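Local structure of MHC class I antigen (Ctenopharyngodon idella, 5H5Z) at residues His90-Met95 / Tyr110-Asp115; Tyr7-Val12 / Pro19-Val24. The protein probably presents short peptides at the cell surface for inspection by T cells, as the MHC class I heavy chain paired with beta-2-microglobulin. All coordinates share one frame; numbering follows the deposited sequence.

Contact 1. Residues His90-Met95 / Tyr110-Asp115; sequences HTWQNM and YQYAYD
D115, just beyond strand 106-114, ties its end back to H90 and T91. Its CB points away from H90-M95, but the chain turns back, with CG anti to the carbonyl carbon (chi1 -73°). CG lies at the edge of the H90 ring and over one face of the Y114 ring, toward its rim. D115 OD1 chiefly serves T91 N, accepting its hydrogen bond at 2.9 Å, with a weak second bond from H90 ND1. D115 OD2 offers its syn lone pair to H90 ND1 at 2.8 Å. H90 NE2 donates to K87 O. With both nitrogens donating, the imidazole is probably charged, as the carboxylate would favour.

The segments form the open end of an antiparallel hairpin in the MHC class I groove floor. D115 N donates to T91 O; Q93-A113 and M95-Q111 are hydrogen-bonded pairs. On the groove face, W92 packs on the bound peptide, and W92 CZ2 reaches Y112 CD2 at 3.5 Å. The N94 amide lies flat over the Y112 ring, planes 2° apart. On the opposite face, a water bonded to T91 OG1 lies 2.7 Å from Q93 OE1 and probably donates to it. Q93 NE2 bonds W61 O of the beta-2-microglobulin chain.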
loop_
_atom_site.group_PDB
_atom_site.type_symbol
_atom_site.label_atom_id
_atom_site.label_comp_id
_atom_site.label_asym_id
_atom_site.label_seq_id
_atom_site.Cartn_x
_atom_site.Cartn_y
_atom_site.Cartn_z
ATOM N N HIS A 90 -17.365 -14.243 -1.298
ATOM C CA HIS A 90 -17.484 -13.223 -0.264
ATOM C C HIS A 90 -16.177 -13.092 0.510
ATOM O O HIS A 90 -15.344 -14.002 0.490
ATOM C CB HIS A 90 -18.676 -13.511 0.652
ATOM C CG HIS A 90 -19.992 -13.499 -0.063
ATOM N ND1 HIS A 90 -20.654 -12.332 -0.384
ATOM C CD2 HIS A 90 -20.754 -14.509 -0.547
ATOM C CE1 HIS A 90 -21.773 -12.625 -1.023
ATOM N NE2 HIS A 90 -21.858 -13.940 -1.134
ATOM N N THR A 91 -15.996 -11.947 1.161
ATOM C CA THR A 91 -14.745 -11.640 1.849
ATOM C C THR A 91 -14.986 -11.225 3.293
ATOM O O THR A 91 -16.009 -10.610 3.618
ATOM C CB THR A 91 -13.952 -10.509 1.157
ATOM O OG1 THR A 91 -14.589 -9.253 1.412
ATOM C CG2 THR A 91 -13.856 -10.727 -0.347
ATOM N N TRP A 92 -14.018 -11.560 4.143
ATOM C CA TRP A 92 -14.025 -11.202 5.543
ATOM C C TRP A 92 -12.642 -10.646 5.852
ATOM O O TRP A 92 -11.624 -11.277 5.552
ATOM C CB TRP A 92 -14.335 -12.444 6.394
ATOM C CG TRP A 92 -14.332 -12.228 7.887
ATOM C CD1 TRP A 92 -13.469 -12.782 8.795
ATOM C CD2 TRP A 92 -15.237 -11.413 8.640
ATOM N NE1 TRP A 92 -13.784 -12.365 10.068
ATOM C CE2 TRP A 92 -14.867 -11.525 10.001
ATOM C CE3 TRP A 92 -16.341 -10.610 8.297
ATOM C CZ2 TRP A 92 -15.546 -10.850 11.021
ATOM C CZ3 TRP A 92 -17.016 -9.938 9.310
ATOM C CH2 TRP A 92 -16.611 -10.063 10.660
ATOM N N GLN A 93 -12.615 -9.451 6.430
ATOM C CA GLN A 93 -11.359 -8.751 6.688
ATOM C C GLN A 93 -11.226 -8.313 8.137
ATOM O O GLN A 93 -12.212 -7.976 8.792
ATOM C CB GLN A 93 -11.245 -7.514 5.799
ATOM C CG GLN A 93 -10.894 -7.782 4.350
ATOM C CD GLN A 93 -11.193 -6.578 3.471
ATOM O OE1 GLN A 93 -12.352 -6.233 3.248
ATOM N NE2 GLN A 93 -10.148 -5.927 2.983
ATOM N N ASN A 94 -9.987 -8.301 8.613
ATOM C CA ASN A 94 -9.648 -7.783 9.926
ATOM C C ASN A 94 -8.379 -6.953 9.770
ATOM O O ASN A 94 -7.413 -7.391 9.138
ATOM C CB ASN A 94 -9.436 -8.955 10.896
ATOM C CG ASN A 94 -9.085 -8.523 12.320
ATOM O OD1 ASN A 94 -9.506 -7.471 12.814
ATOM N ND2 ASN A 94 -8.347 -9.379 13.003
ATOM N N MET A 95 -8.401 -5.738 10.300
ATOM C CA MET A 95 -7.169 -4.981 10.477
ATOM C C MET A 95 -7.082 -4.503 11.920
ATOM O O MET A 95 -8.074 -4.066 12.509
ATOM C CB MET A 95 -7.062 -3.811 9.487
ATOM C CG MET A 95 -8.137 -2.748 9.641
ATOM S SD MET A 95 -8.130 -1.550 8.300
ATOM C CE MET A 95 -6.477 -0.871 8.462
ATOM N N TYR A 110 -8.977 -1.798 16.171
ATOM C CA TYR A 110 -9.339 -3.190 15.908
ATOM C C TYR A 110 -10.666 -3.174 15.149
ATOM O O TYR A 110 -11.685 -2.725 15.679
ATOM C CB TYR A 110 -9.465 -3.975 17.225
ATOM C CG TYR A 110 -8.794 -5.336 17.211
ATOM C CD1 TYR A 110 -9.284 -6.377 16.421
ATOM C CD2 TYR A 110 -7.674 -5.590 18.016
ATOM C CE1 TYR A 110 -8.667 -7.618 16.406
ATOM C CE2 TYR A 110 -7.055 -6.830 18.012
ATOM C CZ TYR A 110 -7.555 -7.841 17.210
ATOM O OH TYR A 110 -6.944 -9.073 17.206
ATOM N N GLN A 111 -10.645 -3.649 13.904
ATOM C CA GLN A 111 -11.785 -3.484 12.984
ATOM C C GLN A 111 -11.998 -4.704 12.097
ATOM O O GLN A 111 -11.041 -5.377 11.708
ATOM C CB GLN A 111 -11.572 -2.257 12.087
ATOM C CG GLN A 111 -11.443 -0.938 12.835
ATOM C CD GLN A 111 -10.778 0.151 12.012
ATOM O OE1 GLN A 111 -10.463 -0.039 10.840
ATOM N NE2 GLN A 111 -10.558 1.301 12.630
ATOM N N TYR A 112 -13.260 -4.971 11.768
ATOM C CA TYR A 112 -13.621 -6.057 10.859
ATOM C C TYR A 112 -14.560 -5.546 9.764
ATOM O O TYR A 112 -15.336 -4.621 9.996
ATOM C CB TYR A 112 -14.314 -7.183 11.628
ATOM C CG TYR A 112 -13.447 -7.902 12.654
ATOM C CD1 TYR A 112 -13.260 -7.376 13.938
ATOM C CD2 TYR A 112 -12.834 -9.118 12.346
ATOM C CE1 TYR A 112 -12.483 -8.040 14.875
ATOM C CE2 TYR A 112 -12.057 -9.792 13.286
ATOM C CZ TYR A 112 -11.882 -9.246 14.542
ATOM O OH TYR A 112 -11.118 -9.913 15.481
ATOM N N ALA A 113 -14.487 -6.154 8.579
ATOM C CA ALA A 113 -15.388 -5.818 7.468
ATOM C C ALA A 113 -15.850 -7.066 6.748
ATOM O O ALA A 113 -15.094 -8.037 6.617
ATOM C CB ALA A 113 -14.713 -4.880 6.474
ATOM N N TYR A 114 -17.096 -7.025 6.284
ATOM C CA TYR A 114 -17.643 -8.063 5.434
ATOM C C TYR A 114 -17.909 -7.480 4.054
ATOM O O TYR A 114 -18.518 -6.412 3.931
ATOM C CB TYR A 114 -18.933 -8.628 6.032
ATOM C CG TYR A 114 -19.614 -9.638 5.136
ATOM C CD1 TYR A 114 -19.016 -10.868 4.867
ATOM C CD2 TYR A 114 -20.851 -9.360 4.547
ATOM C CE1 TYR A 114 -19.627 -11.801 4.050
ATOM C CE2 TYR A 114 -21.472 -10.288 3.727
ATOM C CZ TYR A 114 -20.858 -11.504 3.481
ATOM O OH TYR A 114 -21.470 -12.426 2.667
ATOM N N ASP A 115 -17.449 -8.190 3.024
ATOM C CA ASP A 115 -17.483 -7.701 1.633
ATOM C C ASP A 115 -16.987 -6.258 1.503
ATOM O O ASP A 115 -17.553 -5.455 0.759
ATOM C CB ASP A 115 -18.873 -7.896 1.000
ATOM C CG ASP A 115 -19.163 -9.349 0.671
ATOM O OD1 ASP A 115 -18.211 -10.144 0.542
ATOM O OD2 ASP A 115 -20.350 -9.708 0.531
HETATM O O HOH W 1 -14.436 -7.800 3.781
#

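Contact 2. Residues Tyr7-Val12 / Pro19-Val24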
loop_
_atom_site.group_PDB
_atom_site.type_symbol
_atom_site.label_atom_id
_atom_site.label_comp_id
_atom_site.label_asym_id
_atom_site.label_seq_id
_atom_site.Cartn_x
_atom_site.Cartn_y
_atom_site.Cartn_z
ATOM N N TYR A 7 -1.543 -5.477 11.487
ATOM C CA TYR A 7 -1.837 -6.730 10.813
ATOM C C TYR A 7 -3.088 -6.565 9.976
ATOM O O TYR A 7 -4.050 -5.933 10.407
ATOM C CB TYR A 7 -1.987 -7.872 11.825
ATOM C CG TYR A 7 -0.662 -8.238 12.442
ATOM C CD1 TYR A 7 0.191 -9.138 11.812
ATOM C CD2 TYR A 7 -0.249 -7.665 13.645
ATOM C CE1 TYR A 7 1.418 -9.475 12.365
ATOM C CE2 TYR A 7 0.979 -7.990 14.203
ATOM C CZ TYR A 7 1.807 -8.896 13.558
ATOM O OH TYR A 7 3.029 -9.220 14.101
ATOM N N VAL A 8 -3.050 -7.111 8.766
ATOM C CA VAL A 8 -4.222 -7.116 7.887
ATOM C C VAL A 8 -4.504 -8.550 7.439
ATOM O O VAL A 8 -3.651 -9.194 6.825
ATOM C CB VAL A 8 -4.093 -6.130 6.690
ATOM C CG1 VAL A 8 -4.075 -4.684 7.180
ATOM C CG2 VAL A 8 -2.870 -6.430 5.836
ATOM N N TYR A 9 -5.679 -9.062 7.804
ATOM C CA TYR A 9 -6.080 -10.422 7.441
ATOM C C TYR A 9 -7.144 -10.369 6.349
ATOM O O TYR A 9 -8.111 -9.607 6.462
ATOM C CB TYR A 9 -6.710 -11.160 8.621
ATOM C CG TYR A 9 -5.866 -11.377 9.870
ATOM C CD1 TYR A 9 -4.491 -11.110 9.895
ATOM C CD2 TYR A 9 -6.462 -11.875 11.027
ATOM C CE1 TYR A 9 -3.744 -11.321 11.050
ATOM C CE2 TYR A 9 -5.723 -12.101 12.180
ATOM C CZ TYR A 9 -4.371 -11.818 12.186
ATOM O OH TYR A 9 -3.661 -12.035 13.340
ATOM N N THR A 10 -6.987 -11.196 5.317
ATOM C CA THR A 10 -8.018 -11.335 4.277
ATOM C C THR A 10 -8.530 -12.769 4.171
ATOM O O THR A 10 -7.768 -13.692 3.881
ATOM C CB THR A 10 -7.516 -10.888 2.890
ATOM O OG1 THR A 10 -7.010 -9.549 2.966
ATOM C CG2 THR A 10 -8.654 -10.947 1.853
ATOM N N GLY A 11 -9.830 -12.934 4.365
ATOM C CA GLY A 11 -10.472 -14.219 4.199
ATOM C C GLY A 11 -11.411 -14.194 3.003
ATOM O O GLY A 11 -12.186 -13.263 2.835
ATOM N N VAL A 12 -11.297 -15.205 2.157
ATOM C CA VAL A 12 -12.149 -15.325 0.985
ATOM C C VAL A 12 -12.850 -16.676 0.942
ATOM O O VAL A 12 -12.224 -17.706 1.107
ATOM C CB VAL A 12 -11.336 -15.158 -0.302
ATOM C CG1 VAL A 12 -12.246 -15.194 -1.516
ATOM C CG2 VAL A 12 -10.546 -13.863 -0.255
ATOM N N PRO A 19 -5.744 -17.696 -1.766
ATOM C CA PRO A 19 -6.027 -18.660 -0.696
ATOM C C PRO A 19 -7.239 -18.270 0.151
ATOM O O PRO A 19 -7.741 -17.151 0.041
ATOM C CB PRO A 19 -4.756 -18.622 0.168
ATOM C CG PRO A 19 -3.720 -17.944 -0.662
ATOM C CD PRO A 19 -4.475 -16.983 -1.522
ATOM N N GLU A 20 -7.696 -19.196 0.995
ATOM C CA GLU A 20 -8.805 -18.934 1.910
ATOM C C GLU A 20 -8.477 -17.843 2.921
ATOM O O GLU A 20 -9.349 -17.073 3.316
ATOM C CB GLU A 20 -9.181 -20.198 2.668
ATOM C CG GLU A 20 -10.174 -21.083 1.953
ATOM C CD GLU A 20 -10.699 -22.178 2.850
ATOM O OE1 GLU A 20 -11.919 -22.187 3.115
ATOM O OE2 GLU A 20 -9.892 -23.018 3.301
ATOM N N PHE A 21 -7.218 -17.796 3.342
ATOM C CA PHE A 21 -6.775 -16.842 4.345
ATOM C C PHE A 21 -5.409 -16.301 3.968
ATOM O O PHE A 21 -4.527 -17.065 3.583
ATOM C CB PHE A 21 -6.708 -17.521 5.721
ATOM C CG PHE A 21 -6.315 -16.599 6.841
ATOM C CD1 PHE A 21 -7.269 -15.821 7.486
ATOM C CD2 PHE A 21 -4.990 -16.523 7.264
ATOM C CE1 PHE A 21 -6.914 -14.975 8.523
ATOM C CE2 PHE A 21 -4.626 -15.677 8.305
ATOM C CZ PHE A 21 -5.590 -14.902 8.935
ATOM N N THR A 22 -5.248 -14.983 4.080
ATOM C CA THR A 22 -3.961 -14.319 3.897
ATOM C C THR A 22 -3.748 -13.332 5.046
ATOM O O THR A 22 -4.660 -12.591 5.411
ATOM C CB THR A 22 -3.899 -13.557 2.551
ATOM O OG1 THR A 22 -4.192 -14.450 1.471
ATOM C CG2 THR A 22 -2.517 -12.940 2.326
ATOM N N ALA A 23 -2.549 -13.327 5.621
ATOM C CA ALA A 23 -2.206 -12.347 6.640
ATOM C C ALA A 23 -0.914 -11.642 6.253
ATOM O O ALA A 23 0.048 -12.287 5.829
ATOM C CB ALA A 23 -2.057 -13.019 8.000
ATOM N N VAL A 24 -0.914 -10.316 6.380
ATOM C CA VAL A 24 0.294 -9.501 6.198
ATOM C C VAL A 24 0.535 -8.655 7.456
ATOM O O VAL A 24 -0.393 -8.055 7.999
ATOM C CB VAL A 24 0.180 -8.602 4.937
ATOM C CG1 VAL A 24 1.273 -7.538 4.896
ATOM C CG2 VAL A 24 0.204 -9.451 3.670
HETATM O O HOH W 2 -6.900 -14.613 1.248
#
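T10 O is gripped twice. It accepts a hydrogen bond from the backbone N of T22 at 2.8 Å, in its carbonyl plane, and one from a water whose oxygen is 2.9 Å from T10 O. The same water gives its other proton to P19 O and accepts a bond from T22 OG1 at 2.7 Å. T22 OG1 is placed for this beside its own backbone N (chi1 -56°). In return T10 N donates to T22 O at 2.7 Å, nearly straight at 170°. V8 and V24 form the next hydrogen-bonded pair, and V12 N donates to E20 O at the turn end.

This is the first antiparallel hairpin of the MHC class I groove floor. Y9, F21 and A23 point to the groove face. F21 has CG anti to the backbone N (chi1 -178°), so its ring swings toward Y9. It meets that ring edge-to-face: F21 CZ sits over one face of Y9, 3.7 Å from Y9 CG. A23 CB touches Y9 CD1 at 3.6 Å. Y9 OH bonds Y96 OH, and Y9 packs on an apolar side chain of the bound peptide. V8, T10 and V24 turn the other way; V8 and T10 pack on F57 of the beta-2-microglobulin chain.

Contact 2 comes first along the chain and closes before contact 1 opens. Their centres lie about 10 Å apart, on the same side of the chain's centre. Both are hairpin pieces of one antiparallel sheet, the groove floor formed by the alpha 1 and alpha 2 domains. Strands 3-13 and 90-100 are neighbours, so the hairpins meet edge to edge. W92 O and G11 N are 2.7 Å apart, a probable hydrogen bond; N94 O and Y9 N are probably bonded too. The four segments lie side by side in the sheet, in the order 19-24, 7-12, 90-95, 110-115. One side faces the peptide and helix 55-82. The other rests on beta-2-microglobulin.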